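Local atomic coordinates of Amy13K (Eubacterium rectale DSM 17629, PDB entry 6B3P), a protein that binds starch-derived maltooligosaccharides through two family 26 carbohydrate-binding modules, probably holding the surface-anchored alpha-amylase to which they belong close to its starch substrate. Residues D2-K8 with E82-D88; W30-M35 with I60-G65; N53-L59 with V73-G79. All coordinates share one frame. Residues are numbered along the deposited sequence.

Contact 1. Residues D2-K8 with E82-D88; sequences DLTINYK and EAEYWFD. With FMT (formic acid), chain B.
Parallel pairing joins the first strand, 2-8, to strand 82-87, 74 residues on in the chain. The two run in the same direction, 8° apart with axes 4.7 Å from each other, in a register that sets D2 beside E82 and Y7 beside F87. In the usual parallel pattern, T4 and N6 each bond to both neighbours of their partners, for instance N6 N to Y85 O (2.8 Å) and F87 N to N6 O (2.7 Å), while D2 and K8 make one bond each at the ends. In the mixed sheet of this beta-sandwich starch-binding module, 2-8 lies between 82-87 and 44-50, to which it is antiparallel. Side chains alternate. On the face of L3, I5 and Y7, L3 is t and Y85 m, which brings L3 CD1 to 3.9 Å from Y85 CD2, while Y7 and F87, both t, meet obliquely, centroids 5.9 Å apart and planes at 74°; I5 and Y7 also touch M35. On the face of T4 and N6, T4 is m, its OG1 on a water (2.7 Å) that also reaches A83 O. The m rotamer of N6 places ND2 over one face of the W86 indole, and E84, extended with chi1 and chi2 both t, brings OE2 to 3.0 Å from N6 ND2 as its hydrogen-bond acceptor; N6 OD1 turns to T46, and E84 OE2 is shared with T185. W86, itself m, meets W99 edge-to-face. At the end of the pair, extended K8 reaches D88, also t, in a long salt bridge (K8 NZ to D88 OD2, 3.7 Å).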
loop_
_atom_site.group_PDB
_atom_site.type_symbol
_atom_site.label_atom_id
_atom_site.label_comp_id
_atom_site.label_asym_id
_atom_site.label_seq_id
_atom_site.Cartn_x
_atom_site.Cartn_y
_atom_site.Cartn_z
ATOM N N ASP A 2 -8.251 -6.484 -0.366
ATOM C CA ASP A 2 -7.568 -5.206 -0.211
ATOM C C ASP A 2 -8.392 -4.082 -0.820
ATOM O O ASP A 2 -8.633 -4.050 -2.027
ATOM C CB ASP A 2 -6.180 -5.250 -0.850
ATOM C CG ASP A 2 -5.359 -6.427 -0.370
ATOM O OD1 ASP A 2 -4.729 -6.311 0.701
ATOM O OD2 ASP A 2 -5.346 -7.469 -1.058
ATOM N N LEU A 3 -8.816 -3.161 0.038
ATOM C CA LEU A 3 -9.565 -1.985 -0.376
ATOM C C LEU A 3 -8.664 -0.764 -0.322
ATOM O O LEU A 3 -7.881 -0.600 0.613
ATOM C CB LEU A 3 -10.789 -1.773 0.519
ATOM C CG LEU A 3 -11.610 -0.504 0.265
ATOM C CD1 LEU A 3 -12.327 -0.584 -1.067
ATOM C CD2 LEU A 3 -12.599 -0.285 1.394
ATOM N N THR A 4 -8.774 0.081 -1.339
ATOM C CA THR A 4 -8.100 1.371 -1.345
ATOM C C THR A 4 -9.086 2.421 -1.829
ATOM O O THR A 4 -9.757 2.228 -2.840
ATOM C CB THR A 4 -6.850 1.371 -2.249
ATOM O OG1 THR A 4 -5.963 0.323 -1.838
ATOM C CG2 THR A 4 -6.122 2.711 -2.174
ATOM N N ILE A 5 -9.186 3.520 -1.091
ATOM C CA ILE A 5 -10.047 4.628 -1.483
ATOM C C ILE A 5 -9.245 5.918 -1.525
ATOM O O ILE A 5 -8.617 6.296 -0.538
ATOM C CB ILE A 5 -11.237 4.797 -0.521
ATOM C CG1 ILE A 5 -12.101 3.534 -0.521
ATOM C CG2 ILE A 5 -12.083 6.004 -0.930
ATOM C CD1 ILE A 5 -13.172 3.514 0.557
ATOM N N ASN A 6 -9.272 6.577 -2.679
ATOM C CA ASN A 6 -8.669 7.890 -2.840
ATOM C C ASN A 6 -9.770 8.926 -3.001
ATOM O O ASN A 6 -10.708 8.727 -3.773
ATOM C CB ASN A 6 -7.728 7.918 -4.044
ATOM C CG ASN A 6 -6.807 6.717 -4.091
ATOM O OD1 ASN A 6 -5.797 6.668 -3.389
ATOM N ND2 ASN A 6 -7.147 5.743 -4.929
ATOM N N TYR A 7 -9.651 10.026 -2.265
ATOM C CA TYR A 7 -10.671 11.067 -2.240
ATOM C C TYR A 7 -10.031 12.437 -2.445
ATOM O O TYR A 7 -9.156 12.849 -1.680
ATOM C CB TYR A 7 -11.439 11.006 -0.914
ATOM C CG TYR A 7 -12.388 12.155 -0.651
ATOM C CD1 TYR A 7 -13.204 12.665 -1.657
ATOM C CD2 TYR A 7 -12.485 12.711 0.619
ATOM C CE1 TYR A 7 -14.078 13.711 -1.404
ATOM C CE2 TYR A 7 -13.352 13.750 0.880
ATOM C CZ TYR A 7 -14.146 14.247 -0.132
ATOM O OH TYR A 7 -15.003 15.284 0.138
ATOM N N LYS A 8 -10.454 13.121 -3.502
ATOM C CA LYS A 8 -10.039 14.495 -3.743
ATOM C C LYS A 8 -10.923 15.379 -2.879
ATOM O O LYS A 8 -12.052 15.696 -3.254
ATOM C CB LYS A 8 -10.165 14.854 -5.225
ATOM C CG LYS A 8 -9.495 16.160 -5.625
ATOM C CD LYS A 8 -9.780 16.463 -7.084
ATOM C CE LYS A 8 -8.814 17.477 -7.659
ATOM N NZ LYS A 8 -8.920 17.502 -9.143
ATOM N N GLU A 82 -9.777 -7.638 -4.819
ATOM C CA GLU A 82 -9.243 -6.308 -4.541
ATOM C C GLU A 82 -10.118 -5.238 -5.176
ATOM O O GLU A 82 -10.895 -5.525 -6.085
ATOM C CB GLU A 82 -7.813 -6.184 -5.062
ATOM C CG GLU A 82 -7.683 -6.399 -6.558
ATOM C CD GLU A 82 -6.242 -6.570 -6.989
ATOM O OE1 GLU A 82 -5.648 -7.629 -6.696
ATOM O OE2 GLU A 82 -5.701 -5.644 -7.620
ATOM N N ALA A 83 -9.983 -4.003 -4.701
ATOM C CA ALA A 83 -10.728 -2.882 -5.265
ATOM C C ALA A 83 -10.077 -1.553 -4.901
ATOM O O ALA A 83 -9.786 -1.301 -3.732
ATOM C CB ALA A 83 -12.173 -2.908 -4.786
ATOM N N GLU A 84 -9.834 -0.718 -5.907
ATOM C CA GLU A 84 -9.383 0.651 -5.675
ATOM C C GLU A 84 -10.385 1.638 -6.253
ATOM O O GLU A 84 -10.794 1.512 -7.408
ATOM C CB GLU A 84 -8.002 0.900 -6.281
ATOM C CG GLU A 84 -7.487 2.303 -5.987
ATOM C CD GLU A 84 -6.013 2.485 -6.298
ATOM O OE1 GLU A 84 -5.425 1.620 -6.977
ATOM O OE2 GLU A 84 -5.443 3.506 -5.857
ATOM N N TYR A 85 -10.767 2.621 -5.441
ATOM C CA TYR A 85 -11.732 3.635 -5.844
ATOM C C TYR A 85 -11.107 5.024 -5.831
ATOM O O TYR A 85 -10.227 5.314 -5.020
ATOM C CB TYR A 85 -12.953 3.621 -4.920
ATOM C CG TYR A 85 -13.811 2.382 -5.027
ATOM C CD1 TYR A 85 -14.811 2.284 -5.985
ATOM C CD2 TYR A 85 -13.632 1.314 -4.157
ATOM C CE1 TYR A 85 -15.600 1.154 -6.080
ATOM C CE2 TYR A 85 -14.416 0.182 -4.244
ATOM C CZ TYR A 85 -15.399 0.106 -5.206
ATOM O OH TYR A 85 -16.183 -1.022 -5.296
ATOM N N TRP A 86 -11.573 5.872 -6.742
ATOM C CA TRP A 86 -11.254 7.295 -6.726
ATOM C C TRP A 86 -12.548 8.089 -6.630
ATOM O O TRP A 86 -13.464 7.873 -7.423
ATOM C CB TRP A 86 -10.483 7.705 -7.982
ATOM C CG TRP A 86 -9.082 7.172 -8.049
ATOM C CD1 TRP A 86 -7.938 7.826 -7.694
ATOM C CD2 TRP A 86 -8.675 5.875 -8.505
ATOM N NE1 TRP A 86 -6.848 7.017 -7.899
ATOM C CE2 TRP A 86 -7.273 5.815 -8.394
ATOM C CE3 TRP A 86 -9.363 4.761 -8.992
ATOM C CZ2 TRP A 86 -6.545 4.683 -8.755
ATOM C CZ3 TRP A 86 -8.637 3.637 -9.349
ATOM C CH2 TRP A 86 -7.243 3.608 -9.229
ATOM N N PHE A 87 -12.635 8.993 -5.658
ATOM C CA PHE A 87 -13.809 9.848 -5.541
ATOM C C PHE A 87 -13.444 11.298 -5.830
ATOM O O PHE A 87 -12.757 11.951 -5.048
ATOM C CB PHE A 87 -14.448 9.730 -4.159
ATOM C CG PHE A 87 -15.851 10.252 -4.112
ATOM C CD1 PHE A 87 -16.095 11.615 -4.034
ATOM C CD2 PHE A 87 -16.929 9.385 -4.167
ATOM C CE1 PHE A 87 -17.387 12.105 -4.002
ATOM C CE2 PHE A 87 -18.226 9.867 -4.134
ATOM C CZ PHE A 87 -18.454 11.228 -4.051
ATOM N N ASP A 88 -13.921 11.777 -6.972
ATOM C CA ASP A 88 -13.671 13.133 -7.438
ATOM C C ASP A 88 -14.939 13.630 -8.125
ATOM O O ASP A 88 -15.033 13.643 -9.353
ATOM C CB ASP A 88 -12.468 13.159 -8.391
ATOM C CG ASP A 88 -12.121 14.559 -8.871
ATOM O OD1 ASP A 88 -12.666 15.531 -8.316
ATOM O OD2 ASP A 88 -11.288 14.685 -9.794
HETATM C C FMT B . -11.325 -8.694 -8.359
HETATM O O1 FMT B . -10.537 -8.348 -7.487
HETATM O O2 FMT B . -11.619 -9.876 -8.533
HETATM O O HOH W 1 -6.734 -1.966 -3.127
HETATM O O HOH W 2 -13.697 15.725 -5.126
#

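Contact 2. Residues W30-M35 with I60-G65; sequences WPGKTM and ILNDDG. With GLC (alpha-D-glucopyranose), chain C; GLC (alpha-D-glucopyranose), chain D; FMT (formic acid), chain S.
W30, P31 and D64 together account for about half of the buried surface of this contact, in which a loop leading into strand 33-37 closes over the end of strand 57-62. W30 is t with chi2 near -98°. Its indole rests edge-on against I60, CH2 to CG2 3.7 Å, and one ring face lies over the amide of N62, with CH2 to ND2 3.6 Å. The opposite face is given to sugar: O5 of the chain C glucose comes within 3.3 Å of W30 CG. A cis peptide bond joins W30 to P31, and P31 O accepts a hydrogen bond from N62 ND2 at 2.9 Å. N62, with chi1 p, uses the other end of its amide within its own segment: OD1 takes D64 N at 2.7 Å, an Asx turn that carries the chain into D64 and G65, both at positive phi. D64, t, then sets OD1 3.3 Å from P31 CG, and P31 CB packs 3.5 Å from G65 N. One water joins D64 OD1 (2.8 Å), G32 O (2.9 Å) and T34 OG1 (3.0 Å). Deeper in, M35 SD touches L61 CD2 at 3.8 Å. Y18 and Q69, also of the pocket, hydrogen-bond to sugar, while I60 CD1 lies 3.8 Å from C1 of the chain D glucose. An aromatic residue whose ring face stacks on a glucose is a common feature of starch-binding modules, and W30 is such a platform in this CBM26 glycan pocket.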
loop_
_atom_site.group_PDB
_atom_site.type_symbol
_atom_site.label_atom_id
_atom_site.label_comp_id
_atom_site.label_asym_id
_atom_site.label_seq_id
_atom_site.Cartn_x
_atom_site.Cartn_y
_atom_site.Cartn_z
ATOM N N TRP A 30 -17.978 5.492 13.746
ATOM C CA TRP A 30 -18.022 6.833 13.167
ATOM C C TRP A 30 -16.959 7.717 13.825
ATOM O O TRP A 30 -16.809 7.688 15.047
ATOM C CB TRP A 30 -19.416 7.442 13.345
ATOM C CG TRP A 30 -19.551 8.780 12.701
ATOM C CD1 TRP A 30 -19.444 9.999 13.306
ATOM C CD2 TRP A 30 -19.803 9.040 11.314
ATOM N NE1 TRP A 30 -19.618 11.003 12.382
ATOM C CE2 TRP A 30 -19.838 10.440 11.152
ATOM C CE3 TRP A 30 -19.997 8.225 10.195
ATOM C CZ2 TRP A 30 -20.066 11.042 9.915
ATOM C CZ3 TRP A 30 -20.223 8.823 8.968
ATOM C CH2 TRP A 30 -20.254 10.218 8.838
ATOM N N PRO A 31 -16.217 8.512 13.029
ATOM C CA PRO A 31 -16.303 8.795 11.589
ATOM C C PRO A 31 -15.556 7.825 10.668
ATOM O O PRO A 31 -15.424 8.112 9.479
ATOM C CB PRO A 31 -15.683 10.190 11.492
ATOM C CG PRO A 31 -14.646 10.193 12.560
ATOM C CD PRO A 31 -15.209 9.363 13.687
ATOM N N GLY A 32 -15.079 6.704 11.198
ATOM C CA GLY A 32 -14.366 5.730 10.389
ATOM C C GLY A 32 -12.866 5.938 10.421
ATOM O O GLY A 32 -12.318 6.388 11.426
ATOM N N LYS A 33 -12.204 5.614 9.312
ATOM C CA LYS A 33 -10.747 5.671 9.240
ATOM C C LYS A 33 -10.247 6.938 8.555
ATOM O O LYS A 33 -10.644 7.254 7.434
ATOM C CB LYS A 33 -10.207 4.446 8.504
ATOM C CG LYS A 33 -8.698 4.338 8.555
ATOM C CD LYS A 33 -8.214 3.003 8.031
ATOM C CE LYS A 33 -6.709 2.866 8.192
ATOM N NZ LYS A 33 -6.195 1.601 7.601
ATOM N N THR A 34 -9.358 7.650 9.240
ATOM C CA THR A 34 -8.772 8.877 8.706
ATOM C C THR A 34 -7.974 8.582 7.445
ATOM O O THR A 34 -7.207 7.619 7.395
ATOM C CB THR A 34 -7.851 9.569 9.737
ATOM O OG1 THR A 34 -8.585 9.833 10.938
ATOM C CG2 THR A 34 -7.291 10.885 9.185
ATOM N N MET A 35 -8.167 9.416 6.429
ATOM C CA MET A 35 -7.456 9.278 5.165
ATOM C C MET A 35 -6.225 10.177 5.164
ATOM O O MET A 35 -6.305 11.359 5.502
ATOM C CB MET A 35 -8.380 9.622 3.998
ATOM C CG MET A 35 -9.718 8.902 4.055
ATOM S SD MET A 35 -10.823 9.297 2.691
ATOM C CE MET A 35 -10.043 8.410 1.347
ATOM N N ILE A 60 -19.348 6.307 3.407
ATOM C CA ILE A 60 -19.632 7.709 3.688
ATOM C C ILE A 60 -18.324 8.453 3.914
ATOM O O ILE A 60 -17.624 8.218 4.900
ATOM C CB ILE A 60 -20.545 7.883 4.919
ATOM C CG1 ILE A 60 -21.927 7.292 4.634
ATOM C CG2 ILE A 60 -20.683 9.366 5.284
ATOM C CD1 ILE A 60 -22.842 7.247 5.843
ATOM N N LEU A 61 -17.994 9.336 2.977
ATOM C CA LEU A 61 -16.857 10.232 3.127
ATOM C C LEU A 61 -17.283 11.421 3.986
ATOM O O LEU A 61 -18.382 11.949 3.825
ATOM C CB LEU A 61 -16.349 10.689 1.759
ATOM C CG LEU A 61 -15.770 9.578 0.876
ATOM C CD1 LEU A 61 -15.685 10.025 -0.577
ATOM C CD2 LEU A 61 -14.399 9.154 1.386
ATOM N N ASN A 62 -16.411 11.832 4.901
ATOM C CA ASN A 62 -16.755 12.843 5.898
ATOM C C ASN A 62 -15.519 13.630 6.331
ATOM O O ASN A 62 -14.401 13.274 5.963
ATOM C CB ASN A 62 -17.422 12.179 7.108
ATOM C CG ASN A 62 -16.512 11.185 7.806
ATOM O OD1 ASN A 62 -15.503 11.564 8.396
ATOM N ND2 ASN A 62 -16.876 9.903 7.752
ATOM N N ASP A 63 -15.714 14.694 7.109
ATOM C CA ASP A 63 -14.590 15.505 7.577
ATOM C C ASP A 63 -14.115 15.059 8.960
ATOM O O ASP A 63 -13.770 15.883 9.809
ATOM C CB ASP A 63 -14.956 16.999 7.585
ATOM C CG ASP A 63 -16.146 17.320 8.474
ATOM O OD1 ASP A 63 -16.683 16.413 9.141
ATOM O OD2 ASP A 63 -16.541 18.505 8.506
ATOM N N ASP A 64 -14.108 13.746 9.168
ATOM C CA ASP A 64 -13.486 13.128 10.339
ATOM C C ASP A 64 -14.099 13.580 11.667
ATOM O O ASP A 64 -13.380 13.856 12.628
ATOM C CB ASP A 64 -11.979 13.414 10.335
ATOM C CG ASP A 64 -11.177 12.376 11.112
ATOM O OD1 ASP A 64 -11.759 11.368 11.565
ATOM O OD2 ASP A 64 -9.949 12.557 11.254
ATOM N N GLY A 65 -15.425 13.649 11.717
ATOM C CA GLY A 65 -16.128 13.883 12.966
ATOM C C GLY A 65 -16.418 15.339 13.283
ATOM O O GLY A 65 -16.703 15.667 14.435
HETATM C C1 GLC C . -23.184 9.363 12.492
HETATM C C2 GLC C . -23.332 9.747 11.034
HETATM C C3 GLC C . -24.339 8.811 10.382
HETATM C C4 GLC C . -23.977 7.356 10.612
HETATM C C5 GLC C . -23.750 7.099 12.083
HETATM C C6 GLC C . -23.310 5.657 12.282
HETATM O O2 GLC C . -23.690 11.103 10.903
HETATM O O3 GLC C . -24.420 9.046 9.014
HETATM O O4 GLC C . -24.984 6.521 10.102
HETATM O O5 GLC C . -22.801 8.001 12.562
HETATM O O6 GLC C . -22.914 5.351 13.585
HETATM C C1 GLC D . -24.671 5.837 8.896
HETATM C C2 GLC D . -25.802 5.969 7.911
HETATM C C3 GLC D . -26.983 5.095 8.287
HETATM C C4 GLC D . -26.519 3.676 8.579
HETATM C C5 GLC D . -25.345 3.676 9.543
HETATM C C6 GLC D . -24.777 2.293 9.846
HETATM O O2 GLC D . -26.141 7.316 7.845
HETATM O O3 GLC D . -27.955 5.124 7.288
HETATM O O4 GLC D . -27.621 2.958 9.086
HETATM O O5 GLC D . -24.333 4.484 9.023
HETATM O O6 GLC D . -23.728 2.292 10.775
HETATM C C FMT S . -4.020 4.063 5.501
HETATM O O1 FMT S . -5.167 3.644 5.478
HETATM O O2 FMT S . -3.182 3.656 4.705
HETATM O O HOH W 3 -11.056 8.811 12.364
#

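Contact 3. Residues N53-L59 with V73-G79; sequences NSTDYSL and VTLSTKG. With FMT (formic acid), chain Q; EDO (1,2-ethanediol), chain M.
A beta hairpin, 57-62 with 73-75, is extended here past its paired strands by the loops that flank its open end. The axes of 57-59 and 73-75 approach to 4.5 Å at 137°, an antiparallel pair strongly twisted. N53 makes the first link: its O accepts G79 N at 2.8 Å, G79 standing at positive phi, while N53 ND2 turns to K80. S54 faces away and bonds to D52. T55 O receives the hydroxyl of T77, OG1 to O 2.9 Å, chi1 of T77 being p. D56, an m rotamer, swings OD1 across to K78 N (2.9 Å), and a water ties its OD2 to S76 OG, S76 being the centre of an inverse gamma turn. Y57 opens the regular pairing opposite L75, with Y57 N to L75 O 3.0 Å and L75 N to Y57 O 2.7 Å; its ring edge meets T77 OG1, and its own hydroxyl bonds to D52. S58 and T74 form the non-hydrogen-bonded pair, CA atoms 4.5 Å apart. L59, chi1 t, faces V73 in the next hydrogen-bonded pair, L59 N to V73 O 2.7 Å and V73 N to L59 O 3.0 Å, and its CB lies 4.0 Å from both V73 CG2 and L75 CG.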
loop_
_atom_site.group_PDB
_atom_site.type_symbol
_atom_site.label_atom_id
_atom_site.label_comp_id
_atom_site.label_asym_id
_atom_site.label_seq_id
_atom_site.Cartn_x
_atom_site.Cartn_y
_atom_site.Cartn_z
ATOM N N ASN A 53 -14.959 -9.898 1.834
ATOM C CA ASN A 53 -15.637 -9.786 0.542
ATOM C C ASN A 53 -16.915 -10.615 0.463
ATOM O O ASN A 53 -17.433 -10.857 -0.625
ATOM C CB ASN A 53 -14.690 -10.188 -0.599
ATOM C CG ASN A 53 -14.453 -11.695 -0.681
ATOM O OD1 ASN A 53 -14.819 -12.452 0.216
ATOM N ND2 ASN A 53 -13.800 -12.126 -1.758
ATOM N N SER A 54 -17.421 -11.052 1.612
ATOM C CA SER A 54 -18.676 -11.787 1.651
ATOM C C SER A 54 -19.834 -10.896 1.214
ATOM O O SER A 54 -20.874 -11.393 0.780
ATOM C CB SER A 54 -18.944 -12.335 3.056
ATOM O OG SER A 54 -17.914 -13.217 3.467
ATOM N N THR A 55 -19.647 -9.582 1.324
ATOM C CA THR A 55 -20.722 -8.631 1.069
ATOM C C THR A 55 -20.270 -7.389 0.317
ATOM O O THR A 55 -19.075 -7.134 0.162
ATOM C CB THR A 55 -21.367 -8.152 2.386
ATOM O OG1 THR A 55 -20.408 -7.399 3.143
ATOM C CG2 THR A 55 -21.862 -9.327 3.216
ATOM N N ASP A 56 -21.251 -6.625 -0.153
ATOM C CA ASP A 56 -21.023 -5.252 -0.573
ATOM C C ASP A 56 -20.972 -4.386 0.679
ATOM O O ASP A 56 -21.262 -4.864 1.776
ATOM C CB ASP A 56 -22.127 -4.767 -1.516
ATOM C CG ASP A 56 -22.185 -5.553 -2.808
ATOM O OD1 ASP A 56 -21.133 -6.066 -3.248
ATOM O OD2 ASP A 56 -23.284 -5.646 -3.393
ATOM N N TYR A 57 -20.594 -3.122 0.516
ATOM C CA TYR A 57 -20.617 -2.167 1.619
ATOM C C TYR A 57 -21.091 -0.804 1.147
ATOM O O TYR A 57 -21.195 -0.549 -0.054
ATOM C CB TYR A 57 -19.234 -2.028 2.256
ATOM C CG TYR A 57 -18.727 -3.292 2.909
ATOM C CD1 TYR A 57 -18.100 -4.275 2.158
ATOM C CD2 TYR A 57 -18.872 -3.502 4.273
ATOM C CE1 TYR A 57 -17.635 -5.435 2.743
ATOM C CE2 TYR A 57 -18.405 -4.664 4.871
ATOM C CZ TYR A 57 -17.789 -5.625 4.097
ATOM O OH TYR A 57 -17.320 -6.782 4.674
ATOM N N SER A 58 -21.386 0.058 2.112
ATOM C CA SER A 58 -21.680 1.458 1.851
ATOM C C SER A 58 -20.530 2.309 2.358
ATOM O O SER A 58 -19.909 1.973 3.366
ATOM C CB SER A 58 -22.984 1.875 2.525
ATOM O OG SER A 58 -24.082 1.176 1.972
ATOM N N LEU A 59 -20.259 3.405 1.656
ATOM C CA LEU A 59 -19.191 4.329 2.022
ATOM C C LEU A 59 -19.760 5.716 2.291
ATOM O O LEU A 59 -20.553 6.233 1.506
ATOM C CB LEU A 59 -18.137 4.398 0.912
ATOM C CG LEU A 59 -17.138 5.559 0.980
ATOM C CD1 LEU A 59 -16.167 5.386 2.142
ATOM C CD2 LEU A 59 -16.395 5.709 -0.339
ATOM N N VAL A 73 -22.502 6.092 -0.764
ATOM C CA VAL A 73 -22.362 5.389 -2.039
ATOM C C VAL A 73 -22.012 3.921 -1.799
ATOM O O VAL A 73 -21.367 3.578 -0.806
ATOM C CB VAL A 73 -21.288 6.025 -2.948
ATOM C CG1 VAL A 73 -21.663 7.462 -3.286
ATOM C CG2 VAL A 73 -19.905 5.961 -2.303
ATOM N N THR A 74 -22.441 3.064 -2.721
ATOM C CA THR A 74 -22.243 1.624 -2.598
ATOM C C THR A 74 -20.900 1.179 -3.167
ATOM O O THR A 74 -20.527 1.557 -4.278
ATOM C CB THR A 74 -23.369 0.842 -3.320
ATOM O OG1 THR A 74 -24.631 1.144 -2.715
ATOM C CG2 THR A 74 -23.128 -0.666 -3.251
ATOM N N LEU A 75 -20.180 0.379 -2.388
ATOM C CA LEU A 75 -18.988 -0.310 -2.863
ATOM C C LEU A 75 -19.357 -1.762 -3.162
ATOM O O LEU A 75 -19.534 -2.567 -2.247
ATOM C CB LEU A 75 -17.865 -0.240 -1.826
ATOM C CG LEU A 75 -17.529 1.136 -1.247
ATOM C CD1 LEU A 75 -16.393 1.004 -0.237
ATOM C CD2 LEU A 75 -17.177 2.140 -2.342
ATOM N N SER A 76 -19.485 -2.091 -4.443
ATOM C CA SER A 76 -19.918 -3.423 -4.852
ATOM C C SER A 76 -18.750 -4.404 -4.795
ATOM O O SER A 76 -18.228 -4.829 -5.825
ATOM C CB SER A 76 -20.520 -3.376 -6.257
ATOM O OG SER A 76 -21.650 -2.520 -6.295
ATOM N N THR A 77 -18.365 -4.768 -3.575
ATOM C CA THR A 77 -17.147 -5.537 -3.330
ATOM C C THR A 77 -17.349 -7.051 -3.247
ATOM O O THR A 77 -16.370 -7.798 -3.199
ATOM C CB THR A 77 -16.483 -5.093 -2.015
ATOM O OG1 THR A 77 -17.481 -4.989 -0.994
ATOM C CG2 THR A 77 -15.795 -3.753 -2.185
ATOM N N LYS A 78 -18.597 -7.506 -3.216
ATOM C CA LYS A 78 -18.863 -8.927 -2.989
ATOM C C LYS A 78 -18.133 -9.821 -3.988
ATOM O O LYS A 78 -18.286 -9.677 -5.199
ATOM C CB LYS A 78 -20.361 -9.220 -3.050
ATOM C CG LYS A 78 -20.690 -10.672 -2.718
ATOM C CD LYS A 78 -22.182 -10.938 -2.696
ATOM C CE LYS A 78 -22.464 -12.369 -2.261
ATOM N NZ LYS A 78 -23.914 -12.696 -2.272
ATOM N N GLY A 79 -17.330 -10.740 -3.462
ATOM C CA GLY A 79 -16.648 -11.728 -4.279
ATOM C C GLY A 79 -15.342 -11.261 -4.899
ATOM O O GLY A 79 -14.630 -12.056 -5.512
HETATM C C FMT Q . -24.450 -7.794 -0.286
HETATM O O1 FMT Q . -23.699 -7.881 -1.251
HETATM O O2 FMT Q . -24.154 -8.265 0.804
HETATM C C1 EDO M . -17.015 -10.757 -9.292
HETATM O O1 EDO M . -17.257 -11.585 -10.437
HETATM C C2 EDO M . -17.351 -11.523 -8.017
HETATM O O2 EDO M . -18.657 -11.140 -7.560
HETATM O O HOH W 4 -24.355 -11.369 0.529
HETATM O O HOH W 5 -23.810 -3.881 -5.571
HETATM O O HOH W 6 -25.032 2.860 -0.178
#

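One sheet can combine parallel pair, edge and binding site. Contact 1 pairs strand 2-8 with 82-87, and both other contacts fall between its strands in sequence; contacts 2 and 3 share strand 57-62 in consecutive parts, their centres 18 Å apart. Contact 1, 14 Å from contact 2 and 13 Å from contact 3 between centres, touches both: M35 CE lies 3.2 Å from I5 O, L61 CD1 3.5 Å from F87 CG, L59 CD1 3.9 Å from I5 CD1, and Y85 OH 3.8 Å from L75 CA. Within these contacts the glycan meets W30 and I60 of contact 2; L59 and L61, on the same strand as I60, pack on I5 and F87 of the parallel pair.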